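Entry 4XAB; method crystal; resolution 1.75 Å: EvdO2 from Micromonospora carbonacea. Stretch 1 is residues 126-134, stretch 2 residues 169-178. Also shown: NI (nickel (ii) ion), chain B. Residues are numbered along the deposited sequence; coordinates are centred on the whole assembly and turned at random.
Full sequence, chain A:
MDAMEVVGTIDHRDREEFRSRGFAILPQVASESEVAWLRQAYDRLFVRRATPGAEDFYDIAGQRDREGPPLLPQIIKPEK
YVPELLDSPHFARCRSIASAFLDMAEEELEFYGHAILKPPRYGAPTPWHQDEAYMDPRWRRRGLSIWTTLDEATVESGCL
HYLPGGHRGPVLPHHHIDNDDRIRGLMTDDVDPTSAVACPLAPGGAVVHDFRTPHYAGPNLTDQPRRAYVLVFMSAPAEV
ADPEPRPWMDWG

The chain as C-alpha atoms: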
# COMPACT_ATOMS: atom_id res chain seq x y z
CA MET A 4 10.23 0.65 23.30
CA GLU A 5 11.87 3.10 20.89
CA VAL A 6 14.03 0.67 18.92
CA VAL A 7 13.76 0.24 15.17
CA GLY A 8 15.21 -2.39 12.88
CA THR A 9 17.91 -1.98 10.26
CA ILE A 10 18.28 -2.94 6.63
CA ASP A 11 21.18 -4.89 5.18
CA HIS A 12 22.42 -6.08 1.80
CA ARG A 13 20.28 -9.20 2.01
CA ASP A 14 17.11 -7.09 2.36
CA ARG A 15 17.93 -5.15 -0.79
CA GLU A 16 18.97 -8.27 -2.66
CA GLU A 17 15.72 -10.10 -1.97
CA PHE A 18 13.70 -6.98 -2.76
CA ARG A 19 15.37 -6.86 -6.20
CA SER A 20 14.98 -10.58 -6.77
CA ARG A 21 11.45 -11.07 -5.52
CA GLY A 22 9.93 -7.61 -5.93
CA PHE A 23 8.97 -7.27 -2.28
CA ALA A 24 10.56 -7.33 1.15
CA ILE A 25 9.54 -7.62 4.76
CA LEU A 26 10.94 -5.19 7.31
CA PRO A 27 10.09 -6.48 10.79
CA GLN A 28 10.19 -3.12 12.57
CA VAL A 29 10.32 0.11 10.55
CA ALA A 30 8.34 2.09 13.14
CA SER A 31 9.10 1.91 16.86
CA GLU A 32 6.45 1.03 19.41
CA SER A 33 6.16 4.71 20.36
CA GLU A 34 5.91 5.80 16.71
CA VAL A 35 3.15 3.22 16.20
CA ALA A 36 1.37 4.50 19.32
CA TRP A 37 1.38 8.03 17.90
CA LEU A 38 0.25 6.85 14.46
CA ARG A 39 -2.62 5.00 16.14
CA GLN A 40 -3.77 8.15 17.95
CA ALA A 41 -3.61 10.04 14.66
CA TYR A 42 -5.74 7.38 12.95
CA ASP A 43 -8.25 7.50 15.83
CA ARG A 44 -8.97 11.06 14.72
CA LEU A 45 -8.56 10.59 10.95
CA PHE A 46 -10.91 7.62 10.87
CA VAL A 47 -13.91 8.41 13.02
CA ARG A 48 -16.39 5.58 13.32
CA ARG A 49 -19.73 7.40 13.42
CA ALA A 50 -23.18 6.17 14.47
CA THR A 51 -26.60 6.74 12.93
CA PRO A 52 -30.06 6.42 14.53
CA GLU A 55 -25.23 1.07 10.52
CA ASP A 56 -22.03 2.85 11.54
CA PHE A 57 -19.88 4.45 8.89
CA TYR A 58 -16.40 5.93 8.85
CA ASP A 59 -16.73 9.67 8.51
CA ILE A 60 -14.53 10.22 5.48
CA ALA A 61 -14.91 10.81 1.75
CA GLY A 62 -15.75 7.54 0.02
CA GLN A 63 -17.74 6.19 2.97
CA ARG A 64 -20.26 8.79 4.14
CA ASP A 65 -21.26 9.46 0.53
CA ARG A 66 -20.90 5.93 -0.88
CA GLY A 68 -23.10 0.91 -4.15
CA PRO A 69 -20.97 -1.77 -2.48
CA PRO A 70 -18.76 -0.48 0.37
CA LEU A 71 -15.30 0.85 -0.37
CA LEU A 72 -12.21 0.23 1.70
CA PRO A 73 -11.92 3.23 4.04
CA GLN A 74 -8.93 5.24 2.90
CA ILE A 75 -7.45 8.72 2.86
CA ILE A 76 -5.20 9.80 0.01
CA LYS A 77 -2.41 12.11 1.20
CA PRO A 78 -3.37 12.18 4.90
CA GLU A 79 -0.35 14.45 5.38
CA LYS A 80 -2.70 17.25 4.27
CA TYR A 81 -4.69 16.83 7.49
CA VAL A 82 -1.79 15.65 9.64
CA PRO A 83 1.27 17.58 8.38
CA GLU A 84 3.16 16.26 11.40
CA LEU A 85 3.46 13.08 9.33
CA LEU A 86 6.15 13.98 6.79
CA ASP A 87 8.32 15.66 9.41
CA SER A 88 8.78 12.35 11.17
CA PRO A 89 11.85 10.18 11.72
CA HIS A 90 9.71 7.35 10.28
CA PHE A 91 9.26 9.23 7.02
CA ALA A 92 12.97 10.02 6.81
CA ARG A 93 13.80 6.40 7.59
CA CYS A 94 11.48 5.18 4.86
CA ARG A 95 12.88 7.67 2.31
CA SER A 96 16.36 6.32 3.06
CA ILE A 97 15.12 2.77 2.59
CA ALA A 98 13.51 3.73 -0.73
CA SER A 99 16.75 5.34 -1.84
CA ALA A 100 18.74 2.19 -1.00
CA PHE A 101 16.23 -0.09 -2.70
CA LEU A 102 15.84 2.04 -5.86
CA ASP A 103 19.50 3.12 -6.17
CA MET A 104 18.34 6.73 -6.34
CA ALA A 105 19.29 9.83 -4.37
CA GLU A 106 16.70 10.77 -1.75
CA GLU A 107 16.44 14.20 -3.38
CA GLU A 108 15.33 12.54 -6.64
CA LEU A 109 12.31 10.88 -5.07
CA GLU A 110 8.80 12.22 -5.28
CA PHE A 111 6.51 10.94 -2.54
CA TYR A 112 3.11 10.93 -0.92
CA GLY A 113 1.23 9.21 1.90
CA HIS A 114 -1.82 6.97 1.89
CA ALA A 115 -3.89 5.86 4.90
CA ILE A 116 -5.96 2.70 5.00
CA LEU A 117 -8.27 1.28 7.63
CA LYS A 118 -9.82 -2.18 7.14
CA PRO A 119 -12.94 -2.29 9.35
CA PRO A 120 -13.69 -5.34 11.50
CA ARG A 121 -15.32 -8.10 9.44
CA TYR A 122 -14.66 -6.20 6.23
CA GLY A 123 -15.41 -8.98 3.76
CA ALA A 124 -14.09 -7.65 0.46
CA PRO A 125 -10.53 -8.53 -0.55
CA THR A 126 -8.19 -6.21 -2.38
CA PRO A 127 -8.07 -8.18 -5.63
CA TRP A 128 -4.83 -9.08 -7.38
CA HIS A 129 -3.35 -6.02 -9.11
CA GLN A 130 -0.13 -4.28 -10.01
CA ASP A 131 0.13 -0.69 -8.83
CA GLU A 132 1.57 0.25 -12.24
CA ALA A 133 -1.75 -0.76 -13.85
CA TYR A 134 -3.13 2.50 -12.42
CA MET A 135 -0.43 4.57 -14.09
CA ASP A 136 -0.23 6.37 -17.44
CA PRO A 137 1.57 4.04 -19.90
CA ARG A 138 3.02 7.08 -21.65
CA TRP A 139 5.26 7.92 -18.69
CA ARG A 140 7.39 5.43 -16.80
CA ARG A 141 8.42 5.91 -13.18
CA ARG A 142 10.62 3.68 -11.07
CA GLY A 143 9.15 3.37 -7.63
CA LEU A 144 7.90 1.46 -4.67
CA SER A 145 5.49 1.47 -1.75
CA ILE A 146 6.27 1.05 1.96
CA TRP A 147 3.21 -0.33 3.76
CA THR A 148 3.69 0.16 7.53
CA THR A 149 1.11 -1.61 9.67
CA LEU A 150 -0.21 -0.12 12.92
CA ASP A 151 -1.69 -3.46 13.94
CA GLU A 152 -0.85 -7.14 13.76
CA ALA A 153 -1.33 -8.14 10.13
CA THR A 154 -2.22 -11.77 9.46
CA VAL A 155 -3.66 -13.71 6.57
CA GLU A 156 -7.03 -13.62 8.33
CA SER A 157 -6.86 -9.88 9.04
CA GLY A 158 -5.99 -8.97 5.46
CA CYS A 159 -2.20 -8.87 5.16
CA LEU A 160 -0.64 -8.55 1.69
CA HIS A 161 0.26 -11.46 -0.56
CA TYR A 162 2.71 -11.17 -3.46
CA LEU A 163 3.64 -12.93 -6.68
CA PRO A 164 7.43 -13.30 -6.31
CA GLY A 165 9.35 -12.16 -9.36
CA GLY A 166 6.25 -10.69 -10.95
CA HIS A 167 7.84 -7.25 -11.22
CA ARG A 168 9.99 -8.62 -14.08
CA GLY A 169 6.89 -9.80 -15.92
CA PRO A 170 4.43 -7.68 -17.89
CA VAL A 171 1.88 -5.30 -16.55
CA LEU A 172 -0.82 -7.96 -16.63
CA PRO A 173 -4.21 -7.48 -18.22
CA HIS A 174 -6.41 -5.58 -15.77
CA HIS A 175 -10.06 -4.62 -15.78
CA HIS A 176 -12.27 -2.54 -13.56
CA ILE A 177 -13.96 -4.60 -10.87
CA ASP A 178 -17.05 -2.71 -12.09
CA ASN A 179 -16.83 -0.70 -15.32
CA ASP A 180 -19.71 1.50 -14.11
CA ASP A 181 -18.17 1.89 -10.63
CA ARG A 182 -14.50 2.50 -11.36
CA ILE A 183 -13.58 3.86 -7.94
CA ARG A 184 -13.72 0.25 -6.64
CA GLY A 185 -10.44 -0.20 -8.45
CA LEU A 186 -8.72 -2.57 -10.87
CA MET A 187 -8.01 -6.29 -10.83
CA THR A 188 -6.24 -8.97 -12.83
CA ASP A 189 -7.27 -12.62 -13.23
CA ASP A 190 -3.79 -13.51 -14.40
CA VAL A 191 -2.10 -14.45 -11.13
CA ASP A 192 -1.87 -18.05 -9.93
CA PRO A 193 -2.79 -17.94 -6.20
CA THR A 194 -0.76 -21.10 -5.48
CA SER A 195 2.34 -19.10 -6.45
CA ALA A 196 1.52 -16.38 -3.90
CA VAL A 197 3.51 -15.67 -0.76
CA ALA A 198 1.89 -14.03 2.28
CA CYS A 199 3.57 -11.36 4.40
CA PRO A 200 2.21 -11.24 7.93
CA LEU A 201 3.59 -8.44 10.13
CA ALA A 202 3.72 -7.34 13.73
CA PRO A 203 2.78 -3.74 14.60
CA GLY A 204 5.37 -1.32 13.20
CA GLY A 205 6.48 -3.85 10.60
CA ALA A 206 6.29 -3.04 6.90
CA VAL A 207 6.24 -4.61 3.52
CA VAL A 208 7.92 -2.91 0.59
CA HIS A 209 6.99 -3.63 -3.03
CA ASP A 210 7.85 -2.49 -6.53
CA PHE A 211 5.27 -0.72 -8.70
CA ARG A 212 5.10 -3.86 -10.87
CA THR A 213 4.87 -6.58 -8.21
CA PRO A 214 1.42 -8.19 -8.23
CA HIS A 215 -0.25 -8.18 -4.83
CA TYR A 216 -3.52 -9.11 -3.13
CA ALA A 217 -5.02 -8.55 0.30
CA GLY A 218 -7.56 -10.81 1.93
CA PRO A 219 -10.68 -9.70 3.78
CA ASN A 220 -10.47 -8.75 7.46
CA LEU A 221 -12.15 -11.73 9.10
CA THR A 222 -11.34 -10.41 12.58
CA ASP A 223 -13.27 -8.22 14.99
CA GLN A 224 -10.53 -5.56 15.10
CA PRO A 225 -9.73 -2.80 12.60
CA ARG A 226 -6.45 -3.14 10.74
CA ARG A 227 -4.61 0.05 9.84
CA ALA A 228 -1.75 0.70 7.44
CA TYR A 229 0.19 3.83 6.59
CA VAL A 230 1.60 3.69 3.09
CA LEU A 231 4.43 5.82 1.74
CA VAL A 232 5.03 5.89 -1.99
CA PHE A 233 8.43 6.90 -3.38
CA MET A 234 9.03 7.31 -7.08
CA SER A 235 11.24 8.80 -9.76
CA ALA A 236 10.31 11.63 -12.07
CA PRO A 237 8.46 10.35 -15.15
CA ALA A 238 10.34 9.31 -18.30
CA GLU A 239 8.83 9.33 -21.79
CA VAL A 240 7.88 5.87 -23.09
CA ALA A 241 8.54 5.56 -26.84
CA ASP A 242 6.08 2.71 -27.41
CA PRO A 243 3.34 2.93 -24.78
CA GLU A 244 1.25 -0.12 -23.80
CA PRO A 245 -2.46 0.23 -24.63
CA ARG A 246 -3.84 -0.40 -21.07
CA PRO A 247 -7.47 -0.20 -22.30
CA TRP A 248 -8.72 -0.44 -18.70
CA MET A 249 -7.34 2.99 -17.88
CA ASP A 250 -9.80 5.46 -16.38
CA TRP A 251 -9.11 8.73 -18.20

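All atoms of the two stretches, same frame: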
# COMPACT_ATOMS: atom_id res chain seq x y z
N THR A 126 -8.79 -7.05 -1.36
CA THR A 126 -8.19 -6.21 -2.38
C THR A 126 -7.68 -7.14 -3.47
O THR A 126 -6.72 -7.89 -3.25
CB THR A 126 -7.05 -5.35 -1.82
OG1 THR A 126 -7.54 -4.60 -0.70
CG2 THR A 126 -6.54 -4.39 -2.88
N PRO A 127 -8.37 -7.16 -4.62
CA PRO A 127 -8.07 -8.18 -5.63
C PRO A 127 -6.66 -8.04 -6.16
O PRO A 127 -6.07 -6.96 -6.06
CB PRO A 127 -9.10 -7.90 -6.73
CG PRO A 127 -10.22 -7.22 -6.02
CD PRO A 127 -9.55 -6.35 -4.99
N TRP A 128 -6.12 -9.13 -6.70
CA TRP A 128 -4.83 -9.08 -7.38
C TRP A 128 -4.72 -7.90 -8.34
O TRP A 128 -5.61 -7.67 -9.15
CB TRP A 128 -4.58 -10.38 -8.15
CG TRP A 128 -4.20 -11.51 -7.27
CD1 TRP A 128 -5.00 -12.54 -6.86
CD2 TRP A 128 -2.93 -11.71 -6.66
NE1 TRP A 128 -4.29 -13.38 -6.04
CE2 TRP A 128 -3.02 -12.89 -5.90
CE3 TRP A 128 -1.72 -11.01 -6.68
CZ2 TRP A 128 -1.94 -13.39 -5.16
CZ3 TRP A 128 -0.65 -11.50 -5.96
CH2 TRP A 128 -0.77 -12.68 -5.20
N HIS A 129 -3.62 -7.16 -8.23
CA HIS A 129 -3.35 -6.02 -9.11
C HIS A 129 -1.88 -5.70 -9.08
O HIS A 129 -1.15 -6.15 -8.20
CB HIS A 129 -4.16 -4.77 -8.69
CG HIS A 129 -3.72 -4.17 -7.38
ND1 HIS A 129 -4.07 -4.71 -6.16
CD2 HIS A 129 -2.94 -3.10 -7.11
CE1 HIS A 129 -3.53 -3.99 -5.19
NE2 HIS A 129 -2.83 -3.01 -5.74
N GLN A 130 -1.44 -4.90 -10.06
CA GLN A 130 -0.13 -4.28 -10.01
C GLN A 130 -0.37 -2.78 -9.90
O GLN A 130 -1.24 -2.24 -10.60
CB GLN A 130 0.70 -4.61 -11.24
CG GLN A 130 1.15 -6.04 -11.29
CD GLN A 130 1.44 -6.48 -12.70
OE1 GLN A 130 0.53 -6.56 -13.53
NE2 GLN A 130 2.71 -6.74 -13.00
N ASP A 131 0.38 -2.11 -9.04
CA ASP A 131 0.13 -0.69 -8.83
C ASP A 131 0.37 0.07 -10.14
O ASP A 131 -0.30 1.07 -10.42
CB ASP A 131 1.02 -0.15 -7.70
CG ASP A 131 0.61 -0.67 -6.34
OD1 ASP A 131 -0.52 -1.19 -6.20
OD2 ASP A 131 1.42 -0.59 -5.40
N GLU A 132 1.30 -0.41 -10.96
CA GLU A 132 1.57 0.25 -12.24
C GLU A 132 0.35 0.23 -13.19
O GLU A 132 0.24 1.06 -14.09
CB GLU A 132 2.78 -0.37 -12.94
CG GLU A 132 3.25 0.46 -14.15
CD GLU A 132 4.63 0.09 -14.63
OE1 GLU A 132 5.41 -0.48 -13.83
OE2 GLU A 132 4.94 0.36 -15.81
N ALA A 133 -0.57 -0.71 -12.98
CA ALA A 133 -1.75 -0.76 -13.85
C ALA A 133 -2.60 0.50 -13.74
O ALA A 133 -3.41 0.80 -14.63
CB ALA A 133 -2.59 -2.00 -13.52
N TYR A 134 -2.42 1.24 -12.64
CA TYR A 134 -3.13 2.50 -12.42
C TYR A 134 -2.43 3.68 -13.08
O TYR A 134 -2.95 4.79 -13.07
CB TYR A 134 -3.27 2.79 -10.92
CG TYR A 134 -4.28 1.91 -10.20
CD1 TYR A 134 -5.62 2.27 -10.15
CD2 TYR A 134 -3.89 0.74 -9.58
CE1 TYR A 134 -6.55 1.47 -9.49
CE2 TYR A 134 -4.81 -0.07 -8.93
CZ TYR A 134 -6.14 0.31 -8.89
OH TYR A 134 -7.07 -0.48 -8.23
N GLY A 169 7.85 -9.39 -14.91
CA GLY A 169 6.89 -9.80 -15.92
C GLY A 169 6.18 -8.59 -16.49
O GLY A 169 6.54 -7.45 -16.18
N PRO A 170 5.16 -8.82 -17.32
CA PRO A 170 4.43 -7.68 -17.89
C PRO A 170 3.54 -7.01 -16.86
O PRO A 170 3.27 -7.56 -15.78
CB PRO A 170 3.60 -8.32 -19.00
CG PRO A 170 3.34 -9.71 -18.50
CD PRO A 170 4.59 -10.11 -17.73
N VAL A 171 3.07 -5.81 -17.20
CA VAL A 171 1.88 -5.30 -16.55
C VAL A 171 0.76 -6.14 -17.14
O VAL A 171 0.48 -6.09 -18.33
CB VAL A 171 1.66 -3.80 -16.79
CG1 VAL A 171 0.33 -3.36 -16.17
CG2 VAL A 171 2.82 -3.02 -16.19
N LEU A 172 0.20 -6.98 -16.28
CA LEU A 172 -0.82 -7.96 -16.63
C LEU A 172 -2.11 -7.32 -17.09
O LEU A 172 -2.36 -6.16 -16.77
CB LEU A 172 -1.07 -8.85 -15.41
CG LEU A 172 0.16 -9.66 -15.01
CD1 LEU A 172 0.03 -10.20 -13.60
CD2 LEU A 172 0.38 -10.78 -16.03
N PRO A 173 -2.92 -8.06 -17.85
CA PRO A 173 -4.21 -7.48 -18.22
C PRO A 173 -5.03 -7.16 -16.98
O PRO A 173 -5.18 -8.01 -16.11
CB PRO A 173 -4.87 -8.58 -19.05
CG PRO A 173 -3.74 -9.37 -19.61
CD PRO A 173 -2.68 -9.35 -18.51
N HIS A 174 -5.54 -5.94 -16.88
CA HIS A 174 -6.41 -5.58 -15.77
C HIS A 174 -7.77 -5.14 -16.30
O HIS A 174 -7.91 -4.76 -17.47
CB HIS A 174 -5.81 -4.45 -14.92
CG HIS A 174 -4.67 -4.86 -14.04
ND1 HIS A 174 -3.48 -5.36 -14.53
CD2 HIS A 174 -4.52 -4.81 -12.69
CE1 HIS A 174 -2.66 -5.60 -13.52
NE2 HIS A 174 -3.27 -5.28 -12.40
N HIS A 175 -8.77 -5.19 -15.44
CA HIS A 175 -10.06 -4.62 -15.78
C HIS A 175 -10.64 -3.99 -14.54
O HIS A 175 -10.21 -4.30 -13.43
CB HIS A 175 -11.00 -5.68 -16.34
CG HIS A 175 -11.14 -6.89 -15.48
ND1 HIS A 175 -12.17 -7.05 -14.57
CD2 HIS A 175 -10.39 -8.02 -15.40
CE1 HIS A 175 -12.04 -8.21 -13.96
NE2 HIS A 175 -10.97 -8.82 -14.45
N HIS A 176 -11.58 -3.08 -14.72
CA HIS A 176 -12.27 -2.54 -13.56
C HIS A 176 -13.11 -3.64 -12.93
O HIS A 176 -13.73 -4.44 -13.62
CB HIS A 176 -13.12 -1.33 -13.95
CG HIS A 176 -12.32 -0.07 -14.06
ND1 HIS A 176 -12.00 0.51 -15.26
CD2 HIS A 176 -11.75 0.70 -13.10
CE1 HIS A 176 -11.28 1.60 -15.05
NE2 HIS A 176 -11.12 1.74 -13.74
N ILE A 177 -13.10 -3.68 -11.61
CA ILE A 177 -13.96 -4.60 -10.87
C ILE A 177 -15.41 -4.38 -11.31
O ILE A 177 -16.16 -5.33 -11.51
CB ILE A 177 -13.79 -4.40 -9.35
CG1 ILE A 177 -12.37 -4.81 -8.94
CG2 ILE A 177 -14.84 -5.17 -8.60
CD1 ILE A 177 -11.87 -4.18 -7.65
N ASP A 178 -15.78 -3.11 -11.49
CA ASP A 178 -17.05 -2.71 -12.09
C ASP A 178 -16.81 -1.53 -13.03
O ASP A 178 -16.42 -0.45 -12.58
CB ASP A 178 -18.06 -2.32 -11.01
CG ASP A 178 -19.46 -2.05 -11.56
OD1 ASP A 178 -19.62 -1.81 -12.79
OD2 ASP A 178 -20.41 -2.06 -10.76
NI NI B . -1.56 -1.90 -4.58
O HOH W 1 -0.29 -0.95 -3.34

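Gln130, His174 and Val171 cover the most surface in this contact, which buries 410 Å² in total.

Gln130 makes the most contacts: it touches Pro170, Val171, Leu172 and His174. Its CA-to-CB bond points toward the second stretch, and its amide bonds to the backbone there through both of its ends. Leu172 N donates to Gln130 OE1 at 2.8 Å. Gln130 NE2 donates to Pro170 O at 3.0 Å, with an almost straight angle of 175°. One side chain thus satisfies a backbone donor and a backbone acceptor on a segment that is loop here. The pairing also fixes the orientation of the amide, since OE1 must face an N-H and NE2 a carbonyl.

The backbone of Gln130 is engaged as well. Gln130 N donates to His174 NE2 at 3.0 Å. Through the other nitrogen of the same ring, His174 ND1 donates to Leu172 O at 2.6 Å. The imidazole therefore carries its proton on ND1 and accepts at NE2. Gln130 N and His129 CA lie at the ring edge, near its plane. Ala133 covers one face: its CB stands 3.4 Å from the centroid of the His174 ring, 3° off the normal, a CH-pi contact.

Val171 packs against the 3-10 segment. Its CG1 makes an apolar contact with Ala133 CB at 4.2 Å, and its CG2 lies 3.9 Å from Glu132 CD, a carboxylate carbon. Ala133 belongs to a short 3-10 segment, where Ala133 N donates to Gln130 O at 2.9 Å. Near the start of stretch 1 and the end of stretch 2, Pro127 CG meets Ile177 CD1 at 3.8 Å, a separate apolar touch.

The residues flanking Gln130 bind the nickel ion. His129 NE2 is 2.0 Å from NI, and Asp131 OD1 is 2.1 Å from NI. His129 ND1 donates to Pro127 O at 3.0 Å, which helps to hold the ring. The CA-to-CB bond of Asp131 points away from the second stretch, while that of Gln130 points toward it.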